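Local coordinates for alternansucrase (Leuconostoc mesenteroides, PDB 6HVG), which belongs to glycoside hydrolase family 70, large multidomain proteins built round a TIM-barrel-type catalytic domain, here accompanied by putative cell-wall-binding-type repeats, at residues T449-K460 and A504-W515; F1187-N1195 and I1253-V1261. All coordinates share one frame; numbering follows the deposited sequence.

Interaction 1 (T449-K460 and A504-W515); sequences TQANYLNFMSSK and AIDSFVKTQANW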
loop_
_atom_site.group_PDB
_atom_site.type_symbol
_atom_site.label_atom_id
_atom_site.label_comp_id
_atom_site.label_asym_id
_atom_site.label_seq_id
_atom_site.Cartn_x
_atom_site.Cartn_y
_atom_site.Cartn_z
ATOM N N THR A 449 -23.355 7.410 -24.607
ATOM C CA THR A 449 -22.659 6.212 -25.001
ATOM C C THR A 449 -22.877 5.933 -26.474
ATOM O O THR A 449 -21.950 5.571 -27.185
ATOM C CB THR A 449 -23.134 5.000 -24.202
ATOM O OG1 THR A 449 -23.047 5.276 -22.810
ATOM C CG2 THR A 449 -22.246 3.782 -24.503
ATOM N N GLN A 450 -24.102 6.091 -26.952
ATOM C CA GLN A 450 -24.376 5.869 -28.372
ATOM C C GLN A 450 -23.511 6.776 -29.230
ATOM O O GLN A 450 -22.937 6.328 -30.207
ATOM C CB GLN A 450 -25.861 6.101 -28.698
ATOM C CG GLN A 450 -26.225 5.846 -30.155
ATOM C CD GLN A 450 -27.691 5.613 -30.365
ATOM O OE1 GLN A 450 -28.490 5.731 -29.432
ATOM N NE2 GLN A 450 -28.084 5.333 -31.609
ATOM N N ALA A 451 -23.455 8.055 -28.872
ATOM C CA ALA A 451 -22.691 9.028 -29.646
ATOM C C ALA A 451 -21.202 8.711 -29.600
ATOM O O ALA A 451 -20.484 8.906 -30.595
ATOM C CB ALA A 451 -22.947 10.438 -29.151
ATOM N N ASN A 452 -20.736 8.235 -28.447
ATOM C CA ASN A 452 -19.322 7.888 -28.299
ATOM C C ASN A 452 -18.965 6.649 -29.120
ATOM O O ASN A 452 -17.928 6.625 -29.778
ATOM C CB ASN A 452 -18.951 7.684 -26.831
ATOM C CG ASN A 452 -18.907 8.984 -26.049
ATOM O OD1 ASN A 452 -18.823 10.059 -26.615
ATOM N ND2 ASN A 452 -18.940 8.880 -24.740
ATOM N N TYR A 453 -19.830 5.642 -29.090
ATOM C CA TYR A 453 -19.658 4.455 -29.910
ATOM C C TYR A 453 -19.543 4.837 -31.376
ATOM O O TYR A 453 -18.638 4.387 -32.051
ATOM C CB TYR A 453 -20.830 3.492 -29.723
ATOM C CG TYR A 453 -20.962 2.431 -30.801
ATOM C CD1 TYR A 453 -20.263 1.234 -30.724
ATOM C CD2 TYR A 453 -21.791 2.617 -31.879
ATOM C CE1 TYR A 453 -20.394 0.257 -31.701
ATOM C CE2 TYR A 453 -21.931 1.650 -32.871
ATOM C CZ TYR A 453 -21.239 0.471 -32.778
ATOM O OH TYR A 453 -21.397 -0.458 -33.775
ATOM N N LEU A 454 -20.460 5.673 -31.857
ATOM C CA LEU A 454 -20.480 6.089 -33.257
ATOM C C LEU A 454 -19.215 6.816 -33.647
ATOM O O LEU A 454 -18.619 6.491 -34.678
ATOM C CB LEU A 454 -21.677 6.996 -33.559
ATOM C CG LEU A 454 -23.029 6.312 -33.445
ATOM C CD1 LEU A 454 -24.119 7.356 -33.521
ATOM C CD2 LEU A 454 -23.251 5.261 -34.529
ATOM N N ASN A 455 -18.788 7.767 -32.819
ATOM C CA ASN A 455 -17.546 8.490 -33.079
ATOM C C ASN A 455 -16.309 7.567 -33.057
ATOM O O ASN A 455 -15.416 7.714 -33.879
ATOM C CB ASN A 455 -17.348 9.610 -32.069
ATOM C CG ASN A 455 -18.361 10.703 -32.212
ATOM O OD1 ASN A 455 -19.106 10.753 -33.183
ATOM N ND2 ASN A 455 -18.396 11.594 -31.253
ATOM N N PHE A 456 -16.256 6.627 -32.118
ATOM C CA PHE A 456 -15.132 5.703 -32.019
ATOM C C PHE A 456 -15.030 4.766 -33.241
ATOM O O PHE A 456 -13.957 4.616 -33.818
ATOM C CB PHE A 456 -15.246 4.894 -30.734
ATOM C CG PHE A 456 -14.113 3.945 -30.499
ATOM C CD1 PHE A 456 -12.958 4.378 -29.879
ATOM C CD2 PHE A 456 -14.232 2.600 -30.824
ATOM C CE1 PHE A 456 -11.922 3.496 -29.620
ATOM C CE2 PHE A 456 -13.194 1.716 -30.588
ATOM C CZ PHE A 456 -12.033 2.177 -30.002
ATOM N N MET A 457 -16.138 4.140 -33.625
ATOM C CA MET A 457 -16.149 3.223 -34.769
ATOM C C MET A 457 -15.873 3.945 -36.081
ATOM O O MET A 457 -15.172 3.407 -36.941
ATOM C CB MET A 457 -17.480 2.496 -34.883
ATOM C CG MET A 457 -17.780 1.570 -33.717
ATOM S SD MET A 457 -16.895 0.005 -33.740
ATOM C CE MET A 457 -15.850 0.230 -32.328
ATOM N N SER A 458 -16.415 5.157 -36.220
ATOM C CA SER A 458 -16.095 6.051 -37.331
ATOM C C SER A 458 -14.595 6.279 -37.537
ATOM O O SER A 458 -14.109 6.251 -38.674
ATOM C CB SER A 458 -16.725 7.425 -37.088
ATOM O OG SER A 458 -18.026 7.482 -37.592
ATOM N N SER A 459 -13.878 6.539 -36.448
ATOM C CA SER A 459 -12.456 6.832 -36.494
ATOM C C SER A 459 -11.646 5.655 -36.968
ATOM O O SER A 459 -10.464 5.827 -37.268
ATOM C CB SER A 459 -11.949 7.204 -35.119
ATOM O OG SER A 459 -12.675 8.307 -34.662
ATOM N N LYS A 460 -12.257 4.469 -36.996
ATOM C CA LYS A 460 -11.570 3.270 -37.393
ATOM C C LYS A 460 -11.871 2.836 -38.801
ATOM O O LYS A 460 -11.593 1.696 -39.169
ATOM C CB LYS A 460 -11.871 2.150 -36.399
ATOM C CG LYS A 460 -11.237 2.372 -35.035
ATOM C CD LYS A 460 -11.047 1.042 -34.299
ATOM C CE LYS A 460 -10.333 1.184 -32.946
ATOM N NZ LYS A 460 -9.800 -0.098 -32.371
ATOM N N ALA A 504 -12.047 -4.172 -31.334
ATOM C CA ALA A 504 -12.629 -2.824 -31.433
ATOM C C ALA A 504 -13.656 -2.558 -30.318
ATOM O O ALA A 504 -13.634 -1.514 -29.679
ATOM C CB ALA A 504 -13.262 -2.631 -32.794
ATOM N N ILE A 505 -14.528 -3.525 -30.065
ATOM C CA ILE A 505 -15.491 -3.401 -28.977
ATOM C C ILE A 505 -14.789 -3.328 -27.632
ATOM O O ILE A 505 -15.033 -2.406 -26.858
ATOM C CB ILE A 505 -16.544 -4.539 -29.004
ATOM C CG1 ILE A 505 -17.410 -4.427 -30.268
ATOM C CG2 ILE A 505 -17.433 -4.509 -27.770
ATOM C CD1 ILE A 505 -18.137 -3.107 -30.453
ATOM N N ASP A 506 -13.886 -4.272 -27.382
ATOM C CA ASP A 506 -13.136 -4.331 -26.120
ATOM C C ASP A 506 -12.461 -2.997 -25.813
ATOM O O ASP A 506 -12.549 -2.500 -24.685
ATOM C CB ASP A 506 -12.074 -5.430 -26.159
ATOM C CG ASP A 506 -12.649 -6.823 -25.939
ATOM O OD1 ASP A 506 -13.737 -6.960 -25.319
ATOM O OD2 ASP A 506 -11.975 -7.790 -26.366
ATOM N N SER A 507 -11.805 -2.424 -26.826
ATOM C CA SER A 507 -11.125 -1.141 -26.694
ATOM C C SER A 507 -12.074 0.008 -26.414
ATOM O O SER A 507 -11.780 0.872 -25.586
ATOM C CB SER A 507 -10.306 -0.823 -27.955
ATOM O OG SER A 507 -9.161 -1.636 -28.014
ATOM N N PHE A 508 -13.190 0.036 -27.142
ATOM C CA PHE A 508 -14.170 1.082 -26.967
ATOM C C PHE A 508 -14.767 1.046 -25.567
ATOM O O PHE A 508 -14.969 2.096 -24.937
ATOM C CB PHE A 508 -15.288 0.982 -27.988
ATOM C CG PHE A 508 -16.504 1.747 -27.580
ATOM C CD1 PHE A 508 -16.466 3.125 -27.478
ATOM C CD2 PHE A 508 -17.656 1.076 -27.236
ATOM C CE1 PHE A 508 -17.571 3.822 -27.073
ATOM C CE2 PHE A 508 -18.759 1.762 -26.822
ATOM C CZ PHE A 508 -18.718 3.139 -26.748
ATOM N N VAL A 509 -15.039 -0.164 -25.093
ATOM C CA VAL A 509 -15.664 -0.358 -23.793
ATOM C C VAL A 509 -14.819 0.215 -22.662
ATOM O O VAL A 509 -15.364 0.786 -21.728
ATOM C CB VAL A 509 -15.963 -1.853 -23.535
ATOM C CG1 VAL A 509 -16.338 -2.113 -22.088
ATOM C CG2 VAL A 509 -17.085 -2.326 -24.443
ATOM N N LYS A 510 -13.501 0.046 -22.735
ATOM C CA LYS A 510 -12.587 0.519 -21.688
ATOM C C LYS A 510 -12.487 2.050 -21.650
ATOM O O LYS A 510 -12.153 2.649 -20.631
ATOM C CB LYS A 510 -11.195 -0.088 -21.893
ATOM C CG LYS A 510 -11.108 -1.594 -21.660
ATOM C CD LYS A 510 -9.722 -2.104 -22.095
ATOM C CE LYS A 510 -9.613 -3.634 -22.008
ATOM N NZ LYS A 510 -8.270 -4.124 -21.545
ATOM N N THR A 511 -12.801 2.673 -22.771
ATOM C CA THR A 511 -12.888 4.119 -22.895
ATOM C C THR A 511 -13.945 4.783 -22.006
ATOM O O THR A 511 -13.770 5.921 -21.581
ATOM C CB THR A 511 -13.210 4.453 -24.374
ATOM O OG1 THR A 511 -12.076 4.131 -25.175
ATOM C CG2 THR A 511 -13.527 5.919 -24.584
ATOM N N GLN A 512 -15.046 4.088 -21.749
ATOM C CA GLN A 512 -16.189 4.656 -21.036
ATOM C C GLN A 512 -16.058 4.531 -19.528
ATOM O O GLN A 512 -15.835 3.445 -19.006
ATOM C CB GLN A 512 -17.479 3.953 -21.466
ATOM C CG GLN A 512 -17.709 3.934 -22.959
ATOM C CD GLN A 512 -17.847 5.320 -23.499
ATOM O OE1 GLN A 512 -18.874 5.972 -23.293
ATOM N NE2 GLN A 512 -16.819 5.798 -24.183
ATOM N N ALA A 513 -16.249 5.647 -18.832
ATOM C CA ALA A 513 -16.078 5.718 -17.383
ATOM C C ALA A 513 -16.889 4.658 -16.631
ATOM O O ALA A 513 -16.402 4.077 -15.663
ATOM C CB ALA A 513 -16.414 7.116 -16.870
ATOM N N ASN A 514 -18.133 4.440 -17.044
ATOM C CA ASN A 514 -18.975 3.438 -16.397
ATOM C C ASN A 514 -18.451 2.017 -16.568
ATOM O O ASN A 514 -18.860 1.124 -15.853
ATOM C CB ASN A 514 -20.396 3.534 -16.934
ATOM C CG ASN A 514 -21.226 4.569 -16.222
ATOM O OD1 ASN A 514 -20.890 5.022 -15.155
ATOM N ND2 ASN A 514 -22.346 4.920 -16.809
ATOM N N TRP A 515 -17.571 1.815 -17.546
ATOM C CA TRP A 515 -17.004 0.511 -17.840
ATOM C C TRP A 515 -15.503 0.410 -17.567
ATOM O O TRP A 515 -14.801 -0.456 -18.137
ATOM C CB TRP A 515 -17.306 0.158 -19.304
ATOM C CG TRP A 515 -18.780 0.122 -19.600
ATOM C CD1 TRP A 515 -19.791 -0.128 -18.707
ATOM C CD2 TRP A 515 -19.414 0.342 -20.858
ATOM N NE1 TRP A 515 -20.998 -0.082 -19.334
ATOM C CE2 TRP A 515 -20.795 0.190 -20.659
ATOM C CE3 TRP A 515 -18.947 0.643 -22.138
ATOM C CZ2 TRP A 515 -21.708 0.333 -21.675
ATOM C CZ3 TRP A 515 -19.879 0.777 -23.168
ATOM C CH2 TRP A 515 -21.234 0.627 -22.918
#
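Phe508 of 504-515 plugs into helix 449-460 as a knob in a hole made by Thr449, Asn452, Tyr453 and Phe456. The aromatic contacts dominate. Tyr453 turns its ring edge to the face of Phe508, with centroids 5.9 Å apart and planes at 74°. Phe456 meets the same ring at a slant, and Phe508 CB sits over the face of the Phe456 ring, 3.8 Å from its centroid, in a CH-pi contact. With CG of Phe456 anti to its backbone N, the ring is carried across to the other helix.

Methyl groups fill in round this cluster. The bent chain of Met457 brings CE to 3.9 Å from Ala504 CB, while Thr449 CG2 touches the indole of Trp515, 3.7 Å from CH2. Helix 474-495 packs on Tyr453 through Ile484 and Ile488.

A single hydrogen bond crosses between the segments: Asn452 ND2 donates almost straight to a lone pair of Gln512 OE1, at 3.2 Å and 172°, although the two amide planes are strongly twisted apart.

The axes of helix segments 449-460 and 504-511 come within 10.7 Å, their N-to-C directions 134° apart. The chemistry is therefore that of an apolar helix-helix interface centred on one phenylalanine, with the amide pair adding direction at its partly exposed margin.

Interaction 2 (F1187-N1195 and I1253-V1261); sequences FVNLLYVAN and ILHRGAYYV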
loop_
_atom_site.group_PDB
_atom_site.type_symbol
_atom_site.label_atom_id
_atom_site.label_comp_id
_atom_site.label_asym_id
_atom_site.label_seq_id
_atom_site.Cartn_x
_atom_site.Cartn_y
_atom_site.Cartn_z
ATOM N N PHE A 1187 -20.609 3.862 -5.545
ATOM C CA PHE A 1187 -20.514 2.422 -5.701
ATOM C C PHE A 1187 -21.030 1.718 -4.445
ATOM O O PHE A 1187 -20.264 1.342 -3.571
ATOM C CB PHE A 1187 -19.084 2.033 -6.014
ATOM C CG PHE A 1187 -18.946 0.711 -6.728
ATOM C CD1 PHE A 1187 -19.469 -0.463 -6.192
ATOM C CD2 PHE A 1187 -18.257 0.640 -7.930
ATOM C CE1 PHE A 1187 -19.295 -1.671 -6.837
ATOM C CE2 PHE A 1187 -18.077 -0.571 -8.562
ATOM C CZ PHE A 1187 -18.601 -1.724 -8.018
ATOM N N VAL A 1188 -22.350 1.567 -4.365
ATOM C CA VAL A 1188 -23.002 0.893 -3.264
ATOM C C VAL A 1188 -24.025 -0.100 -3.798
ATOM O O VAL A 1188 -24.847 0.244 -4.648
ATOM C CB VAL A 1188 -23.667 1.915 -2.341
ATOM C CG1 VAL A 1188 -24.317 1.239 -1.143
ATOM C CG2 VAL A 1188 -22.635 2.920 -1.863
ATOM N N ASN A 1189 -23.962 -1.335 -3.302
ATOM C CA ASN A 1189 -24.856 -2.412 -3.705
ATOM C C ASN A 1189 -25.077 -2.522 -5.211
ATOM O O ASN A 1189 -26.195 -2.755 -5.643
ATOM C CB ASN A 1189 -26.186 -2.279 -2.985
ATOM C CG ASN A 1189 -26.042 -2.394 -1.476
ATOM O OD1 ASN A 1189 -25.518 -3.358 -0.959
ATOM N ND2 ASN A 1189 -26.544 -1.424 -0.768
ATOM N N LEU A 1190 -24.008 -2.376 -5.997
ATOM C CA LEU A 1190 -24.073 -2.505 -7.469
ATOM C C LEU A 1190 -23.677 -3.897 -7.949
ATOM O O LEU A 1190 -22.879 -4.578 -7.311
ATOM C CB LEU A 1190 -23.146 -1.505 -8.168
ATOM C CG LEU A 1190 -23.321 -0.030 -7.804
ATOM C CD1 LEU A 1190 -22.399 0.811 -8.670
ATOM C CD2 LEU A 1190 -24.752 0.421 -7.970
ATOM N N LEU A 1191 -24.232 -4.312 -9.078
ATOM C CA LEU A 1191 -23.894 -5.606 -9.638
ATOM C C LEU A 1191 -22.570 -5.475 -10.375
ATOM O O LEU A 1191 -22.305 -4.489 -11.076
ATOM C CB LEU A 1191 -25.003 -6.157 -10.553
ATOM C CG LEU A 1191 -26.394 -6.416 -9.952
ATOM C CD1 LEU A 1191 -27.152 -7.461 -10.766
ATOM C CD2 LEU A 1191 -26.360 -6.845 -8.500
ATOM N N TYR A 1192 -21.741 -6.497 -10.200
ATOM C CA TYR A 1192 -20.357 -6.468 -10.656
ATOM C C TYR A 1192 -19.982 -7.863 -11.085
ATOM O O TYR A 1192 -20.452 -8.832 -10.491
ATOM C CB TYR A 1192 -19.457 -6.038 -9.504
ATOM C CG TYR A 1192 -18.086 -5.577 -9.894
ATOM C CD1 TYR A 1192 -17.870 -4.285 -10.308
ATOM C CD2 TYR A 1192 -17.001 -6.412 -9.783
ATOM C CE1 TYR A 1192 -16.605 -3.843 -10.646
ATOM C CE2 TYR A 1192 -15.739 -5.987 -10.118
ATOM C CZ TYR A 1192 -15.543 -4.701 -10.548
ATOM O OH TYR A 1192 -14.272 -4.279 -10.894
ATOM N N VAL A 1193 -19.163 -7.953 -12.129
ATOM C CA VAL A 1193 -18.627 -9.224 -12.581
ATOM C C VAL A 1193 -17.272 -9.389 -11.932
ATOM O O VAL A 1193 -16.366 -8.620 -12.187
ATOM C CB VAL A 1193 -18.451 -9.262 -14.103
ATOM C CG1 VAL A 1193 -17.696 -10.507 -14.524
ATOM C CG2 VAL A 1193 -19.800 -9.243 -14.784
ATOM N N ALA A 1194 -17.150 -10.401 -11.083
ATOM C CA ALA A 1194 -15.898 -10.715 -10.425
ATOM C C ALA A 1194 -15.402 -12.079 -10.867
ATOM O O ALA A 1194 -16.159 -12.865 -11.415
ATOM C CB ALA A 1194 -16.094 -10.695 -8.923
ATOM N N ASN A 1195 -14.116 -12.337 -10.647
ATOM C CA ASN A 1195 -13.537 -13.644 -10.904
ATOM C C ASN A 1195 -13.401 -14.404 -9.583
ATOM O O ASN A 1195 -12.428 -14.245 -8.876
ATOM C CB ASN A 1195 -12.196 -13.514 -11.623
ATOM C CG ASN A 1195 -12.345 -13.437 -13.117
ATOM O OD1 ASN A 1195 -12.554 -12.375 -13.659
ATOM N ND2 ASN A 1195 -12.247 -14.571 -13.793
ATOM N N ILE A 1253 -10.406 -4.154 -6.577
ATOM C CA ILE A 1253 -11.141 -3.639 -7.712
ATOM C C ILE A 1253 -10.564 -4.171 -9.027
ATOM O O ILE A 1253 -9.352 -4.199 -9.204
ATOM C CB ILE A 1253 -11.187 -2.099 -7.735
ATOM C CG1 ILE A 1253 -9.794 -1.488 -7.787
ATOM C CG2 ILE A 1253 -11.969 -1.576 -6.559
ATOM C CD1 ILE A 1253 -9.789 0.022 -7.837
ATOM N N LEU A 1254 -11.446 -4.594 -9.932
ATOM C CA LEU A 1254 -11.038 -5.258 -11.169
ATOM C C LEU A 1254 -11.066 -4.384 -12.416
ATOM O O LEU A 1254 -10.876 -4.901 -13.525
ATOM C CB LEU A 1254 -11.905 -6.505 -11.409
ATOM C CG LEU A 1254 -11.863 -7.565 -10.302
ATOM C CD1 LEU A 1254 -12.555 -8.834 -10.745
ATOM C CD2 LEU A 1254 -10.445 -7.907 -9.907
ATOM N N HIS A 1255 -11.286 -3.079 -12.237
ATOM C CA HIS A 1255 -11.211 -2.096 -13.340
ATOM C C HIS A 1255 -12.278 -2.302 -14.437
ATOM O O HIS A 1255 -12.061 -2.005 -15.617
ATOM C CB HIS A 1255 -9.808 -2.107 -13.977
ATOM C CG HIS A 1255 -8.715 -1.703 -13.046
ATOM N ND1 HIS A 1255 -7.433 -1.446 -13.479
ATOM C CD2 HIS A 1255 -8.716 -1.491 -11.711
ATOM C CE1 HIS A 1255 -6.686 -1.109 -12.445
ATOM N NE2 HIS A 1255 -7.442 -1.120 -11.363
ATOM N N ARG A 1256 -13.422 -2.819 -14.040
ATOM C CA ARG A 1256 -14.454 -3.180 -14.997
ATOM C C ARG A 1256 -15.569 -2.134 -15.098
ATOM O O ARG A 1256 -16.188 -1.997 -16.164
ATOM C CB ARG A 1256 -15.029 -4.551 -14.648
ATOM C CG ARG A 1256 -14.126 -5.645 -15.159
ATOM C CD ARG A 1256 -14.502 -7.020 -14.660
ATOM N NE ARG A 1256 -13.580 -7.998 -15.221
ATOM C CZ ARG A 1256 -13.462 -9.258 -14.819
ATOM N NH1 ARG A 1256 -14.206 -9.724 -13.834
ATOM N NH2 ARG A 1256 -12.593 -10.063 -15.408
ATOM N N GLY A 1257 -15.825 -1.434 -13.993
ATOM C CA GLY A 1257 -16.743 -0.324 -13.986
ATOM C C GLY A 1257 -17.937 -0.564 -13.085
ATOM O O GLY A 1257 -18.300 -1.713 -12.801
ATOM N N ALA A 1258 -18.546 0.529 -12.632
ATOM C CA ALA A 1258 -19.717 0.440 -11.784
ATOM C C ALA A 1258 -20.921 -0.146 -12.520
ATOM O O ALA A 1258 -21.789 -0.773 -11.903
ATOM C CB ALA A 1258 -20.066 1.811 -11.243
ATOM N N TYR A 1259 -20.992 0.070 -13.840
ATOM C CA TYR A 1259 -22.157 -0.398 -14.626
ATOM C C TYR A 1259 -21.745 -1.173 -15.869
ATOM O O TYR A 1259 -22.282 -0.965 -16.943
ATOM C CB TYR A 1259 -23.070 0.781 -14.970
ATOM C CG TYR A 1259 -23.592 1.476 -13.735
ATOM C CD1 TYR A 1259 -24.560 0.870 -12.952
ATOM C CD2 TYR A 1259 -23.101 2.727 -13.336
ATOM C CE1 TYR A 1259 -25.035 1.480 -11.809
ATOM C CE2 TYR A 1259 -23.576 3.355 -12.192
ATOM C CZ TYR A 1259 -24.544 2.724 -11.432
ATOM O OH TYR A 1259 -25.023 3.327 -10.282
ATOM N N TYR A 1260 -20.773 -2.066 -15.710
ATOM C CA TYR A 1260 -20.398 -3.035 -16.737
ATOM C C TYR A 1260 -21.503 -4.088 -16.860
ATOM O O TYR A 1260 -21.689 -4.659 -17.928
ATOM C CB TYR A 1260 -19.067 -3.679 -16.348
ATOM C CG TYR A 1260 -18.510 -4.709 -17.299
ATOM C CD1 TYR A 1260 -18.061 -4.345 -18.547
ATOM C CD2 TYR A 1260 -18.395 -6.040 -16.927
ATOM C CE1 TYR A 1260 -17.536 -5.275 -19.403
ATOM C CE2 TYR A 1260 -17.875 -6.985 -17.784
ATOM C CZ TYR A 1260 -17.452 -6.602 -19.016
ATOM O OH TYR A 1260 -16.934 -7.547 -19.881
ATOM N N VAL A 1261 -22.212 -4.340 -15.758
ATOM C CA VAL A 1261 -23.428 -5.145 -15.775
ATOM C C VAL A 1261 -24.569 -4.221 -16.184
ATOM O O VAL A 1261 -24.841 -3.236 -15.504
ATOM C CB VAL A 1261 -23.752 -5.741 -14.398
ATOM C CG1 VAL A 1261 -25.027 -6.585 -14.463
ATOM C CG2 VAL A 1261 -22.597 -6.589 -13.874
HETATM O O HOH W 1 -23.751 -2.476 -11.754
#
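Arg1256 reaches from the loop 1253-1261 to the Val1193-Asn1195 part of the strand and holds it by three hydrogen bonds. NH1 and NH2 both grip Asn1195 OD1 end-on, NH2 at 2.9 Å from OD1 and nearly in line with its C=O bond. NH1 also donates to Val1193 O at 2.9 Å, approaching from above that carbonyl plane. All the acceptors lie close to the guanidinium plane, and the chain, extended from CG to NE, delivers the group there.

Tyr1192 is closely enclosed. Its OH accepts from Leu1254 N at 3.0 Å and also pairs with Glu520, which takes the N-H groups of His1255, Arg1256 and Gly1257 as well. Leu1254 CB stands at the ring edge.

Towards Ala1258 the contact is apolar and tight: Leu1190 CD1 lies 3.6 Å from Ala1258 CB, with Phe1187 on the same alanine, and Val1261 CG2 comes within 4.0 Å of Val1193 CG2. Water 1 is a close bridge here, donating to both Leu1191 O and Ala1258 O at 2.6 Å. The looser side is that of the partly exposed Arg1256 and Tyr1259; Tyr1259 meets the methyls of Leu1190 at a slant, OH 3.7 Å from Leu1190 CD2.

The loop is thus attached to the edge strand by side chains and one water, its guanidinium held by neutral oxygens while Glu520 gathers the loop's N-H groups.

In the fold
From the N terminus, helix 447-462 comes first; helix 474-495 follows, and interaction 1 closes the excursion when helix 499-511 packs back. The chain then enters strand 534-537 and the long run containing the parallel barrel strands before interaction 2 opens at edge strand 1190-1197, closing after strand 1248-1252. The two closures are in series, neither nested nor crossed, with centres about 19 Å apart. They meet directly: Asn514 O lies 3.1 Å from Tyr1259 N, a probable hydrogen bond, and Trp515 packs on Tyr1260. The end of 504-515 thus joins the helical part to the loop beside the six-stranded antiparallel sheet.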